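Side-chain contacts in cytosol aminopeptidase (Coxiella burnetii, PDB 3IJ3), which probably works as a manganese-dependent metalloaminopeptidase of the M17 family, clipping residues from the N-terminal ends of peptides: residues Y125-L130 / K161-W166; Y220-A225 / G335-A340; R285-Q290 / H475-Q480; D316-R321 / I326-T331. All blocks are in the same frame, centred on the assembly; numbering follows the deposited sequence.

Contacts 2 and 4 are buried and lie side by side in the catalytic domain, their centres about 9 Å apart: V337 of helix 335-347 and A221 of helix 217-223 pack on the hairpin of contact 4. Contacts 1 and 3 are partly buried, about 15 Å apart between centres; helix 157-178 of contact 1 also packs against helices 275-289 and 470-481, which form contact 3, and the two share a sulfate. Contact 2 is valine packing beside an anion-binding helix start, and contact 4 combines backbone hydrogen bonds with branched aliphatic chains. Contacts 1 and 3 pair apolar patches with polar links: R162 forms a salt bridge with E478, D165 accepts from Q290, and E127 turns to H159.

Contact 1: Y125-L130 / K161-W166; sequences YYERAL and KRVTDW. With SO4 (sulfate ion), chain H.
R162, whose aliphatic chain meets E127 across the contact, has its guanidinium held at two nitrogens: NH2 forms a salt bridge with E478 of helix 470-481, and NH1 donates to a sulfate ion. The sulfate bond, R162 NH1 to O3 at 2.5 Å, is very short and its N-H...O angle is a bent 126°, so its exact length deserves caution. Another sulfate oxygen, O4, lies over one face of the same guanidinium, 3.2 Å from R162 NE. The chain of R162 turns at chi2 and again at chi3, which folds the guanidinium back beside the ion. E127 does not reach this charge. Its OE2 rests on the methylene CG of R162 at 3.1 Å, while OE2 and R162 NE stay 4.7 Å apart, although the carboxylate and guanidinium planes are nearly parallel. OE1 of E127 is instead hydrogen-bonded to H159 ND1, one turn before V163.

Helix 123-135 belongs to the N-terminal domain, and the long helix 157-178 leads on to the catalytic domain, as in other M17 enzymes; the axes of 125-130 and 161-166 come within 10.0 Å and cross at -41°. V163 meets the other helix with CG2, the methyl beside its own backbone N. This methyl touches E127 CG at 3.6 Å, the two side chains sliding past each other in opposite directions, and L130 CB at 4.2 Å. K161 NZ makes a 2.6 Å salt bridge to D165 OD2 and also donates to L289 O; D165 OD2 also accepts from Q290 NE2.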
# COMPACT_ATOMS: atom_id res chain seq x y z
N TYR A 125 -12.16 -5.34 -48.63
CA TYR A 125 -10.99 -5.95 -47.99
C TYR A 125 -9.69 -5.45 -48.63
O TYR A 125 -8.68 -5.33 -47.96
CB TYR A 125 -11.07 -7.47 -47.98
CG TYR A 125 -12.27 -7.95 -47.22
CD1 TYR A 125 -12.34 -7.81 -45.85
CD2 TYR A 125 -13.36 -8.54 -47.88
CE1 TYR A 125 -13.43 -8.24 -45.14
CE2 TYR A 125 -14.46 -8.97 -47.18
CZ TYR A 125 -14.49 -8.81 -45.81
OH TYR A 125 -15.60 -9.24 -45.10
N TYR A 126 -9.76 -5.18 -49.93
CA TYR A 126 -8.63 -4.62 -50.68
C TYR A 126 -8.29 -3.25 -50.11
O TYR A 126 -7.12 -2.93 -49.83
CB TYR A 126 -9.03 -4.55 -52.14
CG TYR A 126 -8.04 -3.99 -53.13
CD1 TYR A 126 -6.79 -4.53 -53.28
CD2 TYR A 126 -8.44 -3.00 -54.03
CE1 TYR A 126 -5.90 -4.05 -54.24
CE2 TYR A 126 -7.58 -2.52 -54.99
CZ TYR A 126 -6.31 -3.05 -55.10
OH TYR A 126 -5.47 -2.56 -56.07
N GLU A 127 -9.32 -2.44 -49.89
CA GLU A 127 -9.13 -1.10 -49.34
C GLU A 127 -8.60 -1.15 -47.89
O GLU A 127 -7.74 -0.35 -47.52
CB GLU A 127 -10.45 -0.34 -49.46
CG GLU A 127 -10.44 1.09 -49.04
CD GLU A 127 -11.77 1.75 -49.40
OE1 GLU A 127 -12.07 1.86 -50.61
OE2 GLU A 127 -12.49 2.15 -48.47
N ARG A 128 -9.10 -2.08 -47.08
CA ARG A 128 -8.59 -2.24 -45.71
C ARG A 128 -7.10 -2.63 -45.69
O ARG A 128 -6.35 -2.18 -44.82
CB ARG A 128 -9.35 -3.29 -44.95
CG ARG A 128 -10.73 -2.92 -44.64
CD ARG A 128 -11.39 -4.03 -43.85
NE ARG A 128 -12.81 -3.78 -43.71
CZ ARG A 128 -13.65 -4.58 -43.08
NH1 ARG A 128 -13.21 -5.70 -42.49
NH2 ARG A 128 -14.92 -4.25 -43.03
N ALA A 129 -6.69 -3.49 -46.61
CA ALA A 129 -5.30 -3.89 -46.71
C ALA A 129 -4.45 -2.67 -47.10
O ALA A 129 -3.38 -2.46 -46.54
CB ALA A 129 -5.13 -5.04 -47.73
N LEU A 130 -4.90 -1.89 -48.07
CA LEU A 130 -4.18 -0.69 -48.47
C LEU A 130 -4.00 0.27 -47.28
O LEU A 130 -2.91 0.83 -47.05
CB LEU A 130 -4.91 0.04 -49.61
CG LEU A 130 -4.98 -0.68 -50.96
CD1 LEU A 130 -6.06 -0.05 -51.86
CD2 LEU A 130 -3.63 -0.69 -51.65
N LYS A 161 -8.88 8.50 -52.47
CA LYS A 161 -9.49 9.47 -51.58
C LYS A 161 -9.89 8.84 -50.23
O LYS A 161 -9.59 9.38 -49.16
CB LYS A 161 -10.73 10.13 -52.21
CG LYS A 161 -11.29 11.31 -51.36
CD LYS A 161 -12.65 11.79 -51.82
CE LYS A 161 -13.04 13.10 -51.16
NZ LYS A 161 -12.80 13.16 -49.71
N ARG A 162 -10.59 7.72 -50.29
CA ARG A 162 -11.05 7.09 -49.05
C ARG A 162 -9.88 6.65 -48.17
O ARG A 162 -9.90 6.85 -46.95
CB ARG A 162 -11.92 5.89 -49.36
CG ARG A 162 -12.59 5.28 -48.16
CD ARG A 162 -13.73 6.09 -47.65
NE ARG A 162 -14.78 6.23 -48.66
CZ ARG A 162 -16.03 6.62 -48.40
NH1 ARG A 162 -16.91 6.72 -49.38
NH2 ARG A 162 -16.40 6.87 -47.15
N VAL A 163 -8.88 6.01 -48.76
CA VAL A 163 -7.73 5.57 -47.99
C VAL A 163 -6.93 6.77 -47.42
O VAL A 163 -6.53 6.75 -46.25
CB VAL A 163 -6.82 4.61 -48.80
CG1 VAL A 163 -5.50 4.39 -48.08
CG2 VAL A 163 -7.56 3.29 -49.07
N THR A 164 -6.75 7.80 -48.23
CA THR A 164 -6.01 8.98 -47.81
C THR A 164 -6.74 9.71 -46.68
O THR A 164 -6.13 10.08 -45.68
CB THR A 164 -5.75 9.96 -48.97
OG1 THR A 164 -5.00 9.29 -49.99
CG2 THR A 164 -4.94 11.18 -48.48
N ASP A 165 -8.05 9.89 -46.85
CA ASP A 165 -8.90 10.56 -45.87
C ASP A 165 -8.75 9.83 -44.51
O ASP A 165 -8.54 10.47 -43.47
CB ASP A 165 -10.39 10.58 -46.27
CG ASP A 165 -10.73 11.59 -47.37
OD1 ASP A 165 -9.86 12.40 -47.75
OD2 ASP A 165 -11.89 11.59 -47.83
N TRP A 166 -8.87 8.50 -44.52
CA TRP A 166 -8.73 7.75 -43.28
C TRP A 166 -7.33 7.79 -42.70
O TRP A 166 -7.18 7.95 -41.49
CB TRP A 166 -9.19 6.28 -43.42
CG TRP A 166 -10.65 6.11 -43.21
CD1 TRP A 166 -11.57 5.70 -44.12
CD2 TRP A 166 -11.37 6.38 -41.99
NE1 TRP A 166 -12.82 5.69 -43.54
CE2 TRP A 166 -12.72 6.10 -42.24
CE3 TRP A 166 -10.99 6.82 -40.73
CZ2 TRP A 166 -13.70 6.25 -41.26
CZ3 TRP A 166 -11.96 6.98 -39.75
CH2 TRP A 166 -13.30 6.69 -40.02
S SO4 H . -14.85 8.56 -51.74
O1 SO4 H . -14.04 8.08 -52.86
O2 SO4 H . -15.45 9.85 -52.09
O3 SO4 H . -15.93 7.62 -51.48
O4 SO4 H . -14.02 8.71 -50.56

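Contact 2: Y220-A225 / G335-A340; sequences YAVGRA and GRVVLA. With SO4 (sulfate ion), chain D; SO4 (sulfate ion), chain F.
Helices 217-223 and 335-347 come closest at V222 and V338, whose CA atoms are 7.0 Å apart, near the end of the first helix and within the first turn of the second. V222 points toward the second helix and meets two valines. Its CB and both methyls lie against V338 CG1, with CB the nearest at 3.5 Å; these side chains cross at about a right angle. Its CG2 also touches V337 CG1 at 3.8 Å. The packing involves the end of the M17 signature sequence, to which V337 belongs: E334, a ligand of the bound lithium ion, immediately precedes helix 335-347 and is touched by V222. At that helix start the backbone N-H groups of G335 and R336 bind one sulfate, R336 N to O2 at 2.8 Å. In R336, chi1 of 71° together with a bend at chi3 brings NE to the same O2, also at 2.8 Å, while NH2 reaches O4 at 3.0 Å. NH1 and NH2 grip a second sulfate, and both ions lie at the guanidinium edge. The sulfate on the G335 and R336 N-H groups probably sits where related enzymes hold a bicarbonate; K250, another lithium ligand, also bonds to a sulfate here.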
# COMPACT_ATOMS: atom_id res chain seq x y z
N TYR A 220 -14.69 25.21 -16.03
CA TYR A 220 -13.80 26.11 -15.33
C TYR A 220 -13.28 25.53 -14.01
O TYR A 220 -12.09 25.60 -13.72
CB TYR A 220 -14.46 27.46 -15.09
CG TYR A 220 -13.59 28.37 -14.29
CD1 TYR A 220 -12.52 29.01 -14.89
CD2 TYR A 220 -13.80 28.58 -12.93
CE1 TYR A 220 -11.67 29.85 -14.15
CE2 TYR A 220 -12.97 29.40 -12.19
CZ TYR A 220 -11.91 30.04 -12.81
OH TYR A 220 -11.07 30.84 -12.08
N ALA A 221 -14.17 24.95 -13.21
CA ALA A 221 -13.77 24.42 -11.88
C ALA A 221 -12.68 23.35 -12.01
O ALA A 221 -11.68 23.38 -11.28
CB ALA A 221 -15.00 23.87 -11.12
N VAL A 222 -12.84 22.45 -12.97
CA VAL A 222 -11.85 21.39 -13.17
C VAL A 222 -10.51 21.93 -13.63
O VAL A 222 -9.49 21.55 -13.10
CB VAL A 222 -12.37 20.31 -14.16
CG1 VAL A 222 -11.29 19.34 -14.58
CG2 VAL A 222 -13.54 19.55 -13.54
N GLY A 223 -10.52 22.84 -14.59
CA GLY A 223 -9.28 23.34 -15.14
C GLY A 223 -8.64 24.55 -14.53
O GLY A 223 -7.53 24.89 -14.94
N ARG A 224 -9.23 25.13 -13.49
CA ARG A 224 -8.72 26.40 -13.00
C ARG A 224 -7.36 26.37 -12.33
O ARG A 224 -6.71 27.41 -12.26
CB ARG A 224 -9.73 27.05 -12.07
CG ARG A 224 -9.80 26.37 -10.79
CD ARG A 224 -10.92 26.94 -9.89
NE ARG A 224 -10.65 26.46 -8.55
CZ ARG A 224 -11.56 26.16 -7.63
NH1 ARG A 224 -12.87 26.23 -7.89
NH2 ARG A 224 -11.13 25.70 -6.46
N ALA A 225 -6.91 25.19 -11.86
CA ALA A 225 -5.63 25.06 -11.19
C ALA A 225 -4.46 24.98 -12.14
O ALA A 225 -3.33 25.18 -11.72
CB ALA A 225 -5.63 23.81 -10.27
N GLY A 335 -13.38 14.11 -15.96
CA GLY A 335 -13.80 14.07 -17.37
C GLY A 335 -15.30 14.20 -17.53
O GLY A 335 -15.80 14.95 -18.37
N ARG A 336 -16.02 13.45 -16.74
CA ARG A 336 -17.49 13.49 -16.80
C ARG A 336 -18.02 14.85 -16.38
O ARG A 336 -19.08 15.28 -16.85
CB ARG A 336 -18.07 12.37 -15.94
CG ARG A 336 -17.93 12.56 -14.46
CD ARG A 336 -18.06 11.26 -13.65
NE ARG A 336 -16.98 10.33 -13.93
CZ ARG A 336 -16.82 9.16 -13.29
NH1 ARG A 336 -17.67 8.76 -12.34
NH2 ARG A 336 -15.82 8.37 -13.61
N VAL A 337 -17.31 15.51 -15.45
CA VAL A 337 -17.71 16.86 -14.96
C VAL A 337 -17.61 17.90 -16.10
O VAL A 337 -18.57 18.66 -16.34
CB VAL A 337 -16.91 17.29 -13.72
CG1 VAL A 337 -17.26 18.73 -13.28
CG2 VAL A 337 -17.14 16.29 -12.55
N VAL A 338 -16.50 17.88 -16.85
CA VAL A 338 -16.35 18.84 -17.95
C VAL A 338 -17.28 18.49 -19.10
O VAL A 338 -17.85 19.39 -19.73
CB VAL A 338 -14.89 19.07 -18.39
CG1 VAL A 338 -14.03 19.44 -17.14
CG2 VAL A 338 -14.29 17.85 -19.15
N LEU A 339 -17.47 17.19 -19.34
CA LEU A 339 -18.39 16.74 -20.40
C LEU A 339 -19.84 17.15 -20.11
O LEU A 339 -20.59 17.42 -21.03
CB LEU A 339 -18.31 15.22 -20.59
CG LEU A 339 -17.06 14.73 -21.30
CD1 LEU A 339 -16.99 13.20 -21.25
CD2 LEU A 339 -17.00 15.25 -22.74
N ALA A 340 -20.22 17.17 -18.83
CA ALA A 340 -21.59 17.56 -18.44
C ALA A 340 -21.98 18.93 -18.98
O ALA A 340 -23.11 19.12 -19.44
CB ALA A 340 -21.76 17.52 -16.90
S SO4 D . -13.66 10.56 -15.99
O1 SO4 D . -12.50 11.32 -15.54
O2 SO4 D . -14.84 11.25 -15.45
O3 SO4 D . -13.61 10.53 -17.44
O4 SO4 D . -13.62 9.18 -15.45
S SO4 F . -16.53 5.74 -10.65
O1 SO4 F . -15.23 5.49 -10.04
O2 SO4 F . -17.17 6.92 -10.07
O3 SO4 F . -16.47 5.89 -12.09
O4 SO4 F . -17.37 4.57 -10.37

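Contact 3: R285-Q290 / H475-Q480; sequences RMIMLQ and HYLEQQ. With SO4 (sulfate ion), chain H.
I287 and Q290 of helix 275-289 and the turn after it face L477 and E478 of the C-terminal helix 470-481 beside a small anion site, where a sulfate lies between Q290 and helix 157-178; E478 joins the site through R162. The apolar half is a single methyl meeting: I287 CD1 touches L477 CD1 at 3.8 Å, the two side chains crossing at about a right angle. I287 starts off along the flank of its helix, and its end comes nearer: CG1, placed anti to the carbonyl carbon (chi1 -72°) and followed by an extended chi2, carries the terminal methyl across. Around this pair L292 closes in on both side chains.

The C-terminal helix 470-481 packs on the end of helix 275-289, among the helices that flank the large mixed sheet of the catalytic domain; the nearest CA atoms, I287 and L477, are 8.6 Å apart. At the polar half, Q290 OE1 and E478 OE2 are 3.9 Å from each other and form no bond. R162 NH2 approaches both oxygens from one side and forms a salt bridge with E478 OE2. Q290 bends at chi2 (-80°) and turns its amide to the sulfate, NE2 donating to O4 at 2.8 Å along a nearly straight line (168°). The same NE2 has a second acceptor in D165 OD2, so two oxygens fix the rotation of the amide. The backbone O of Q290 is taken by R482 NH1.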
# COMPACT_ATOMS: atom_id res chain seq x y z
N ARG A 285 -13.56 15.65 -38.90
CA ARG A 285 -12.78 15.77 -40.12
C ARG A 285 -13.26 14.83 -41.23
O ARG A 285 -13.39 15.25 -42.39
CB ARG A 285 -11.29 15.60 -39.82
CG ARG A 285 -10.42 15.83 -41.05
CD ARG A 285 -8.97 15.90 -40.66
NE ARG A 285 -8.16 16.25 -41.81
CZ ARG A 285 -7.58 15.38 -42.64
NH1 ARG A 285 -7.68 14.08 -42.45
NH2 ARG A 285 -6.89 15.84 -43.67
N MET A 286 -13.57 13.57 -40.88
CA MET A 286 -14.08 12.63 -41.89
C MET A 286 -15.44 13.07 -42.44
O MET A 286 -15.70 12.98 -43.65
CB MET A 286 -14.15 11.19 -41.34
CG MET A 286 -12.80 10.55 -41.14
SD MET A 286 -11.96 10.27 -42.70
CE MET A 286 -13.24 9.50 -43.62
N ILE A 287 -16.30 13.56 -41.56
CA ILE A 287 -17.61 14.05 -41.96
C ILE A 287 -17.46 15.18 -42.99
O ILE A 287 -18.15 15.20 -44.01
CB ILE A 287 -18.39 14.53 -40.73
CG1 ILE A 287 -18.84 13.32 -39.88
CG2 ILE A 287 -19.61 15.36 -41.14
CD1 ILE A 287 -19.43 13.75 -38.50
N MET A 288 -16.51 16.09 -42.74
CA MET A 288 -16.27 17.23 -43.64
C MET A 288 -15.57 16.82 -44.94
O MET A 288 -15.93 17.29 -46.04
CB MET A 288 -15.52 18.35 -42.88
CG MET A 288 -16.39 18.98 -41.75
SD MET A 288 -15.63 20.37 -40.86
CE MET A 288 -14.34 19.56 -39.86
N LEU A 289 -14.59 15.93 -44.83
CA LEU A 289 -13.89 15.41 -46.01
C LEU A 289 -14.82 14.71 -46.98
O LEU A 289 -14.66 14.81 -48.20
CB LEU A 289 -12.77 14.43 -45.60
CG LEU A 289 -11.46 15.03 -45.09
CD1 LEU A 289 -10.60 13.99 -44.42
CD2 LEU A 289 -10.73 15.71 -46.26
N GLN A 290 -15.77 13.97 -46.43
CA GLN A 290 -16.72 13.19 -47.21
C GLN A 290 -18.04 13.91 -47.47
O GLN A 290 -18.96 13.37 -48.09
CB GLN A 290 -16.97 11.87 -46.49
CG GLN A 290 -15.74 10.97 -46.43
CD GLN A 290 -15.50 10.22 -47.72
OE1 GLN A 290 -16.45 9.72 -48.35
NE2 GLN A 290 -14.24 10.09 -48.12
N HIS A 475 -19.27 4.62 -40.48
CA HIS A 475 -20.11 3.75 -41.29
C HIS A 475 -21.60 3.98 -40.94
O HIS A 475 -22.45 4.13 -41.83
CB HIS A 475 -19.72 2.28 -41.08
CG HIS A 475 -20.63 1.31 -41.75
ND1 HIS A 475 -20.37 0.81 -43.02
CD2 HIS A 475 -21.79 0.75 -41.35
CE1 HIS A 475 -21.35 -0.00 -43.37
NE2 HIS A 475 -22.23 -0.06 -42.38
N TYR A 476 -21.90 3.99 -39.65
CA TYR A 476 -23.25 4.25 -39.18
C TYR A 476 -23.78 5.60 -39.74
O TYR A 476 -24.89 5.67 -40.27
CB TYR A 476 -23.31 4.24 -37.62
CG TYR A 476 -24.60 4.83 -37.14
CD1 TYR A 476 -25.78 4.14 -37.29
CD2 TYR A 476 -24.65 6.12 -36.67
CE1 TYR A 476 -26.98 4.70 -36.92
CE2 TYR A 476 -25.85 6.69 -36.28
CZ TYR A 476 -27.01 5.97 -36.42
OH TYR A 476 -28.22 6.52 -36.08
N LEU A 477 -22.98 6.66 -39.63
CA LEU A 477 -23.39 7.97 -40.11
C LEU A 477 -23.66 7.99 -41.62
O LEU A 477 -24.61 8.60 -42.07
CB LEU A 477 -22.36 9.04 -39.74
CG LEU A 477 -22.17 9.27 -38.24
CD1 LEU A 477 -21.04 10.29 -38.00
CD2 LEU A 477 -23.47 9.74 -37.58
N GLU A 478 -22.82 7.30 -42.38
CA GLU A 478 -23.04 7.23 -43.82
C GLU A 478 -24.33 6.50 -44.15
O GLU A 478 -25.07 6.91 -45.04
CB GLU A 478 -21.87 6.57 -44.54
CG GLU A 478 -20.65 7.46 -44.67
CD GLU A 478 -19.70 6.95 -45.76
OE1 GLU A 478 -19.32 5.76 -45.71
OE2 GLU A 478 -19.36 7.76 -46.67
N GLN A 479 -24.58 5.40 -43.45
CA GLN A 479 -25.81 4.64 -43.66
C GLN A 479 -27.05 5.44 -43.27
O GLN A 479 -28.07 5.38 -43.97
CB GLN A 479 -25.78 3.34 -42.84
CG GLN A 479 -24.74 2.33 -43.33
CD GLN A 479 -25.03 1.81 -44.73
OE1 GLN A 479 -24.19 1.91 -45.64
NE2 GLN A 479 -26.23 1.30 -44.92
N GLN A 480 -26.95 6.19 -42.18
CA GLN A 480 -28.07 6.95 -41.62
C GLN A 480 -28.42 8.25 -42.36
O GLN A 480 -29.61 8.57 -42.53
CB GLN A 480 -27.77 7.27 -40.15
CG GLN A 480 -28.90 7.93 -39.35
CD GLN A 480 -30.05 7.00 -39.05
OE1 GLN A 480 -30.00 5.81 -39.33
NE2 GLN A 480 -31.10 7.55 -38.43
S SO4 H . -14.85 8.56 -51.74
O1 SO4 H . -14.04 8.08 -52.86
O2 SO4 H . -15.45 9.85 -52.09
O3 SO4 H . -15.93 7.62 -51.48
O4 SO4 H . -14.02 8.71 -50.56

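Contact 4: D316-R321 / I326-T331; sequences DVVQTR and IEITNT
V318 and I326 point to one face of a beta hairpin, strands 317-319 and 325-327, which strand 417-418 extends to a three-stranded sheet; V318 meets I328 and I326 meets T320. V318 and I326 are the hydrogen-bonded antiparallel pair, joined by V318 N to I326 O at 2.8 Å and I326 N to V318 O at 3.0 Å. V318 turns CG2, beside its own backbone N, toward I328 rather than its direct pair: CG2 lies 3.7 Å from I328 CG1, the chains slanting across each other. V318 CG1 meets A221 of helix 217-223, so this face is covered by a helix. V317 and E327, the non-hydrogen-bonded pair, point to the other face, where E327 OE1 reaches S412 and V317 packs on Y143 of a neighbouring subunit. I328 N donates to D316 O at 2.9 Å; the D316 carboxylate forms a salt bridge with R313 and accepts from the backbone N of E182 of a neighbouring subunit. T320 and I326 cross at about a right angle. With T320 OG1 between backbone N and carbonyl carbon (chi1 61°), bonded to K324 O, its methyl CG2 is pressed to 3.2 Å from I326 CD1, tighter than usual carbon contact.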
# COMPACT_ATOMS: atom_id res chain seq x y z
N ASP A 316 -16.14 19.91 -2.55
CA ASP A 316 -16.60 21.14 -3.22
C ASP A 316 -17.85 20.83 -4.05
O ASP A 316 -18.02 19.72 -4.55
CB ASP A 316 -15.52 21.77 -4.11
CG ASP A 316 -14.46 22.54 -3.33
OD1 ASP A 316 -14.64 22.77 -2.10
OD2 ASP A 316 -13.45 22.94 -3.98
N VAL A 317 -18.73 21.82 -4.17
CA VAL A 317 -19.93 21.69 -5.00
C VAL A 317 -19.74 22.60 -6.20
O VAL A 317 -19.55 23.81 -6.04
CB VAL A 317 -21.22 22.00 -4.24
CG1 VAL A 317 -22.41 21.97 -5.21
CG2 VAL A 317 -21.41 21.01 -3.08
N VAL A 318 -19.79 22.00 -7.38
CA VAL A 318 -19.56 22.68 -8.65
C VAL A 318 -20.90 22.92 -9.31
O VAL A 318 -21.74 22.03 -9.36
CB VAL A 318 -18.69 21.78 -9.54
CG1 VAL A 318 -18.56 22.35 -10.95
CG2 VAL A 318 -17.29 21.56 -8.87
N GLN A 319 -21.11 24.16 -9.76
CA GLN A 319 -22.31 24.54 -10.47
C GLN A 319 -22.15 24.05 -11.90
O GLN A 319 -21.03 23.82 -12.36
CB GLN A 319 -22.50 26.06 -10.46
CG GLN A 319 -22.59 26.68 -9.05
CD GLN A 319 -23.88 26.33 -8.31
OE1 GLN A 319 -24.94 26.23 -8.93
NE2 GLN A 319 -23.81 26.17 -6.99
N THR A 320 -23.25 23.87 -12.61
CA THR A 320 -23.19 23.41 -14.00
C THR A 320 -24.05 24.29 -14.92
O THR A 320 -24.94 24.99 -14.48
CB THR A 320 -23.71 21.96 -14.16
OG1 THR A 320 -25.08 21.89 -13.76
CG2 THR A 320 -22.88 20.94 -13.35
N ARG A 321 -23.77 24.21 -16.21
CA ARG A 321 -24.54 24.94 -17.20
C ARG A 321 -26.01 24.49 -17.18
O ARG A 321 -26.90 25.28 -17.46
CB ARG A 321 -23.93 24.75 -18.57
CG ARG A 321 -24.65 25.52 -19.68
CD ARG A 321 -23.79 25.63 -20.88
NE ARG A 321 -24.38 26.43 -21.96
CZ ARG A 321 -24.42 27.75 -21.98
NH1 ARG A 321 -24.00 28.46 -20.95
NH2 ARG A 321 -24.95 28.39 -23.03
N ILE A 326 -23.13 19.55 -8.49
CA ILE A 326 -22.35 18.32 -8.38
C ILE A 326 -21.42 18.39 -7.18
O ILE A 326 -20.62 19.32 -7.08
CB ILE A 326 -21.44 18.14 -9.59
CG1 ILE A 326 -22.24 18.20 -10.89
CG2 ILE A 326 -20.70 16.83 -9.49
CD1 ILE A 326 -21.30 18.41 -12.06
N GLU A 327 -21.54 17.43 -6.28
CA GLU A 327 -20.64 17.33 -5.16
C GLU A 327 -19.45 16.50 -5.64
O GLU A 327 -19.62 15.34 -6.07
CB GLU A 327 -21.28 16.67 -3.96
CG GLU A 327 -20.30 16.60 -2.76
CD GLU A 327 -20.87 15.93 -1.53
OE1 GLU A 327 -21.86 15.16 -1.64
OE2 GLU A 327 -20.30 16.17 -0.42
N ILE A 328 -18.26 17.05 -5.53
CA ILE A 328 -17.06 16.35 -5.96
C ILE A 328 -16.60 15.38 -4.88
O ILE A 328 -16.18 15.78 -3.77
CB ILE A 328 -15.90 17.33 -6.27
CG1 ILE A 328 -16.33 18.35 -7.34
CG2 ILE A 328 -14.62 16.54 -6.72
CD1 ILE A 328 -16.87 17.71 -8.66
N THR A 329 -16.71 14.10 -5.19
CA THR A 329 -16.28 13.03 -4.28
C THR A 329 -14.98 12.38 -4.76
O THR A 329 -14.42 11.56 -4.05
CB THR A 329 -17.38 11.97 -4.08
OG1 THR A 329 -17.86 11.52 -5.33
CG2 THR A 329 -18.55 12.57 -3.30
N ASN A 330 -14.52 12.75 -5.95
CA ASN A 330 -13.25 12.25 -6.50
C ASN A 330 -12.80 13.27 -7.51
O ASN A 330 -13.43 13.43 -8.56
CB ASN A 330 -13.45 10.88 -7.16
CG ASN A 330 -12.18 10.30 -7.75
OD1 ASN A 330 -11.09 10.90 -7.67
ND2 ASN A 330 -12.31 9.11 -8.34
N THR A 331 -11.70 13.98 -7.23
CA THR A 331 -11.24 15.00 -8.18
C THR A 331 -10.70 14.38 -9.49
O THR A 331 -10.55 15.07 -10.49
CB THR A 331 -10.13 15.90 -7.58
OG1 THR A 331 -8.98 15.10 -7.29
CG2 THR A 331 -10.61 16.61 -6.33